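Local coordinates for D-alanyl-D-alanine carboxypeptidase (Vibrio cholerae, PDB 5TR7), which probably removes the C-terminal D-alanine from peptidoglycan precursor peptides, as a serine D-Ala-D-Ala carboxypeptidase of the penicillin-binding protein family, at residues A[30-41]-A[130-140]. Sequence-based numbering, arbitrary orientation.
Sequences KLSPASLTKMMT and MKNSHFTNSHG
Lys38 of segment 30-41 reaches the backbone of His139 with its NZ. Its chain runs extended and then bends at the last torsion (chi4 75°), which brings NZ onto a lone pair of His139 O, 3.0 Å away and in the carbonyl plane. The same NZ donates to Ser35 OG at 2.8 Å and also bonds to Asn100 OD1, so three oxygens fix its place beside the serine. One turn on, Thr41 OG1 donates to Ser138 O at 2.6 Å, tilted 26° from the carbonyl plane. Ser138 itself turns its hydroxyl to Glu114.

Gly140 packs against the helix start. Two CA-H...O contacts join it to Ala34, Gly140 CA to Ala34 O and Ala34 CA to Gly140 O, both 3.4 Å. Gly140 CA is also 3.5 Å from Thr37 OG1. Thr37 OG1 points back to Ala34 O, while its CG2 packs against Phe135 CD1 and Asn137 O. Asn137 OD1 accepts from His139 N in an Asx turn and from Gly140 N in an Asx motif, which shapes this bend.

Farther along, the Phe135 ring is covered on one face by Met40, whose CB sits 4.0 Å above the plane, toward the rim. Bends at chi2 (60°) and chi3 of Met40 carry CE to Phe135 CE2 and, tip to tip, to Met130 SD at 3.6 Å.

The loop after helix 114-127 packs along the start of helix 37-50 and supplies the His139 carbonyl that Lys38 NZ binds. Ser35 and Lys38 are the predicted acylated serine and proton acceptor, with Ser98 and Lys201 close to Ser35: the SxxK active site of penicillin-binding proteins.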
loop_
_atom_site.group_PDB
_atom_site.type_symbol
_atom_site.label_atom_id
_atom_site.label_comp_id
_atom_site.label_asym_id
_atom_site.label_seq_id
_atom_site.Cartn_x
_atom_site.Cartn_y
_atom_site.Cartn_z
ATOM N N LYS A 30 -1.898 17.580 -1.270
ATOM C CA LYS A 30 -1.998 16.809 -0.040
ATOM C C LYS A 30 -3.342 16.245 0.282
ATOM O O LYS A 30 -4.369 16.898 0.129
ATOM C CB LYS A 30 -1.424 17.575 1.178
ATOM C CG LYS A 30 0.105 17.561 1.109
ATOM C CD LYS A 30 0.781 18.423 2.155
ATOM C CE LYS A 30 2.282 18.297 1.929
ATOM N NZ LYS A 30 2.948 19.190 2.887
ATOM N N LEU A 31 -3.271 15.003 0.746
ATOM C CA LEU A 31 -4.384 14.161 1.103
ATOM C C LEU A 31 -3.973 13.298 2.266
ATOM O O LEU A 31 -2.801 13.063 2.510
ATOM C CB LEU A 31 -4.603 13.128 -0.004
ATOM C CG LEU A 31 -5.080 13.593 -1.336
ATOM C CD1 LEU A 31 -4.845 12.416 -2.283
ATOM C CD2 LEU A 31 -6.544 14.036 -1.239
ATOM N N SER A 32 -4.990 12.666 2.818
ATOM C CA SER A 32 -4.871 11.753 3.916
ATOM C C SER A 32 -4.804 10.387 3.169
ATOM O O SER A 32 -5.700 10.030 2.445
ATOM C CB SER A 32 -6.111 11.994 4.786
ATOM O OG SER A 32 -5.952 11.488 6.073
ATOM N N PRO A 33 -3.678 9.659 3.260
ATOM C CA PRO A 33 -3.505 8.415 2.476
ATOM C C PRO A 33 -4.141 7.161 3.042
ATOM O O PRO A 33 -4.334 6.153 2.328
ATOM C CB PRO A 33 -1.994 8.238 2.446
ATOM C CG PRO A 33 -1.545 8.809 3.742
ATOM C CD PRO A 33 -2.437 9.999 3.964
ATOM N N ALA A 34 -4.444 7.238 4.328
ATOM C CA ALA A 34 -5.132 6.184 5.030
ATOM C C ALA A 34 -4.411 4.867 4.858
ATOM O O ALA A 34 -3.196 4.786 4.941
ATOM C CB ALA A 34 -6.604 6.103 4.593
ATOM N N SER A 35 -5.151 3.848 4.508
ATOM C CA SER A 35 -4.582 2.514 4.463
ATOM C C SER A 35 -3.449 2.372 3.404
ATOM O O SER A 35 -2.707 1.380 3.405
ATOM C CB SER A 35 -5.739 1.555 4.325
ATOM O OG SER A 35 -5.372 0.250 4.548
ATOM N N LEU A 36 -3.265 3.374 2.542
ATOM C CA LEU A 36 -2.182 3.277 1.568
ATOM C C LEU A 36 -0.859 3.464 2.323
ATOM O O LEU A 36 0.196 3.082 1.818
ATOM C CB LEU A 36 -2.318 4.308 0.442
ATOM C CG LEU A 36 -3.529 4.136 -0.415
ATOM C CD1 LEU A 36 -3.486 5.296 -1.365
ATOM C CD2 LEU A 36 -3.560 2.773 -1.158
ATOM N N THR A 37 -0.953 4.015 3.539
ATOM C CA THR A 37 0.209 4.133 4.432
ATOM C C THR A 37 0.884 2.750 4.639
ATOM O O THR A 37 2.078 2.655 4.885
ATOM C CB THR A 37 -0.267 4.651 5.813
ATOM O OG1 THR A 37 -0.777 5.973 5.666
ATOM C CG2 THR A 37 0.851 4.686 6.833
ATOM N N LYS A 38 0.101 1.689 4.471
ATOM C CA LYS A 38 0.612 0.321 4.634
ATOM C C LYS A 38 1.651 -0.021 3.617
ATOM O O LYS A 38 2.506 -0.897 3.857
ATOM C CB LYS A 38 -0.481 -0.693 4.688
ATOM C CG LYS A 38 -1.439 -0.466 5.876
ATOM C CD LYS A 38 -2.516 -1.542 6.010
ATOM C CE LYS A 38 -3.387 -1.340 7.250
ATOM N NZ LYS A 38 -4.346 -0.235 7.095
ATOM N N MET A 39 1.630 0.665 2.478
ATOM C CA MET A 39 2.704 0.448 1.504
ATOM C C MET A 39 4.044 0.880 2.099
ATOM O O MET A 39 5.097 0.224 1.859
ATOM C CB MET A 39 2.467 1.246 0.225
ATOM C CG MET A 39 1.302 0.698 -0.637
ATOM S SD MET A 39 1.265 1.469 -2.221
ATOM C CE MET A 39 1.087 3.190 -1.978
ATOM N N MET A 40 4.027 1.955 2.891
ATOM C CA MET A 40 5.310 2.437 3.446
ATOM C C MET A 40 5.752 1.454 4.525
ATOM O O MET A 40 6.918 1.136 4.662
ATOM C CB MET A 40 5.240 3.876 3.971
ATOM C CG MET A 40 6.595 4.298 4.611
ATOM S SD MET A 40 8.040 4.241 3.478
ATOM C CE MET A 40 7.431 5.719 2.622
ATOM N N THR A 41 4.796 0.945 5.279
ATOM C CA THR A 41 5.101 -0.016 6.342
ATOM C C THR A 41 5.726 -1.273 5.755
ATOM O O THR A 41 6.765 -1.767 6.242
ATOM C CB THR A 41 3.829 -0.328 7.132
ATOM O OG1 THR A 41 3.428 0.861 7.841
ATOM C CG2 THR A 41 4.039 -1.450 8.127
ATOM N N MET A 130 9.828 11.465 -1.592
ATOM C CA MET A 130 8.444 11.753 -1.212
ATOM C C MET A 130 8.487 13.040 -0.347
ATOM O O MET A 130 8.172 13.025 0.829
ATOM C CB MET A 130 7.860 10.567 -0.439
ATOM C CG MET A 130 7.927 9.257 -1.250
ATOM S SD MET A 130 7.434 7.857 -0.283
ATOM C CE MET A 130 5.725 8.175 0.151
ATOM N N LYS A 131 8.782 14.154 -0.973
ATOM C CA LYS A 131 8.932 15.437 -0.279
ATOM C C LYS A 131 7.637 16.045 0.257
ATOM O O LYS A 131 7.699 16.964 1.036
ATOM C CB LYS A 131 9.631 16.400 -1.222
ATOM C CG LYS A 131 10.867 15.779 -1.876
ATOM C CD LYS A 131 11.726 16.829 -2.537
ATOM C CE LYS A 131 10.969 17.500 -3.673
ATOM N NZ LYS A 131 11.808 18.519 -4.380
ATOM N N ASN A 132 6.475 15.510 -0.135
ATOM C CA ASN A 132 5.205 16.005 0.369
ATOM C C ASN A 132 4.438 14.939 1.141
ATOM O O ASN A 132 3.217 14.882 1.119
ATOM C CB ASN A 132 4.385 16.552 -0.790
ATOM C CG ASN A 132 4.928 17.860 -1.336
ATOM O OD1 ASN A 132 5.480 18.690 -0.638
ATOM N ND2 ASN A 132 4.677 18.071 -2.589
ATOM N N SER A 133 5.176 14.114 1.858
ATOM C CA SER A 133 4.590 13.072 2.655
ATOM C C SER A 133 5.111 13.072 4.075
ATOM O O SER A 133 6.262 13.394 4.300
ATOM C CB SER A 133 4.891 11.709 2.013
ATOM O OG SER A 133 4.334 11.628 0.694
ATOM N N HIS A 134 4.256 12.755 5.030
ATOM C CA HIS A 134 4.694 12.617 6.399
ATOM C C HIS A 134 3.792 11.603 7.106
ATOM O O HIS A 134 2.585 11.681 7.032
ATOM C CB HIS A 134 4.695 13.939 7.145
ATOM C CG HIS A 134 5.325 13.853 8.495
ATOM N ND1 HIS A 134 4.601 13.731 9.656
ATOM C CD2 HIS A 134 6.626 13.820 8.852
ATOM C CE1 HIS A 134 5.436 13.637 10.677
ATOM N NE2 HIS A 134 6.671 13.701 10.216
ATOM N N PHE A 135 4.395 10.669 7.806
ATOM C CA PHE A 135 3.661 9.657 8.521
ATOM C C PHE A 135 3.719 9.823 10.038
ATOM O O PHE A 135 4.746 10.277 10.583
ATOM C CB PHE A 135 4.180 8.289 8.089
ATOM C CG PHE A 135 4.132 8.088 6.592
ATOM C CD1 PHE A 135 2.964 7.758 5.956
ATOM C CD2 PHE A 135 5.265 8.288 5.815
ATOM C CE1 PHE A 135 2.916 7.586 4.573
ATOM C CE2 PHE A 135 5.249 8.081 4.466
ATOM C CZ PHE A 135 4.071 7.727 3.817
ATOM N N THR A 136 2.610 9.475 10.708
ATOM C CA THR A 136 2.506 9.508 12.169
ATOM C C THR A 136 2.259 8.138 12.795
ATOM O O THR A 136 2.310 7.991 13.997
ATOM C CB THR A 136 1.411 10.463 12.634
ATOM O OG1 THR A 136 0.159 10.053 12.051
ATOM C CG2 THR A 136 1.782 11.908 12.228
ATOM N N ASN A 137 1.971 7.128 12.012
ATOM C CA ASN A 137 1.762 5.822 12.556
ATOM C C ASN A 137 2.005 4.787 11.439
ATOM O O ASN A 137 2.134 5.166 10.283
ATOM C CB ASN A 137 0.343 5.762 13.122
ATOM C CG ASN A 137 -0.688 5.891 12.056
ATOM O OD1 ASN A 137 -0.642 5.213 11.024
ATOM N ND2 ASN A 137 -1.640 6.743 12.299
ATOM N N SER A 138 2.014 3.498 11.784
ATOM C CA SER A 138 2.264 2.430 10.840
ATOM C C SER A 138 1.048 1.914 10.055
ATOM O O SER A 138 1.207 1.028 9.177
ATOM C CB SER A 138 2.841 1.269 11.602
ATOM O OG SER A 138 1.898 0.804 12.589
ATOM N N HIS A 139 -0.156 2.444 10.299
ATOM C CA HIS A 139 -1.345 1.874 9.612
ATOM C C HIS A 139 -2.197 2.811 8.783
ATOM O O HIS A 139 -2.920 2.316 7.902
ATOM C CB HIS A 139 -2.222 1.141 10.627
ATOM C CG HIS A 139 -2.389 1.915 11.884
ATOM N ND1 HIS A 139 -3.180 3.028 11.953
ATOM C CD2 HIS A 139 -1.841 1.771 13.111
ATOM C CE1 HIS A 139 -3.145 3.529 13.174
ATOM N NE2 HIS A 139 -2.344 2.774 13.904
ATOM N N GLY A 140 -2.132 4.121 9.032
ATOM C CA GLY A 140 -2.918 5.077 8.283
ATOM C C GLY A 140 -4.138 5.735 8.947
ATOM O O GLY A 140 -4.733 6.616 8.374
#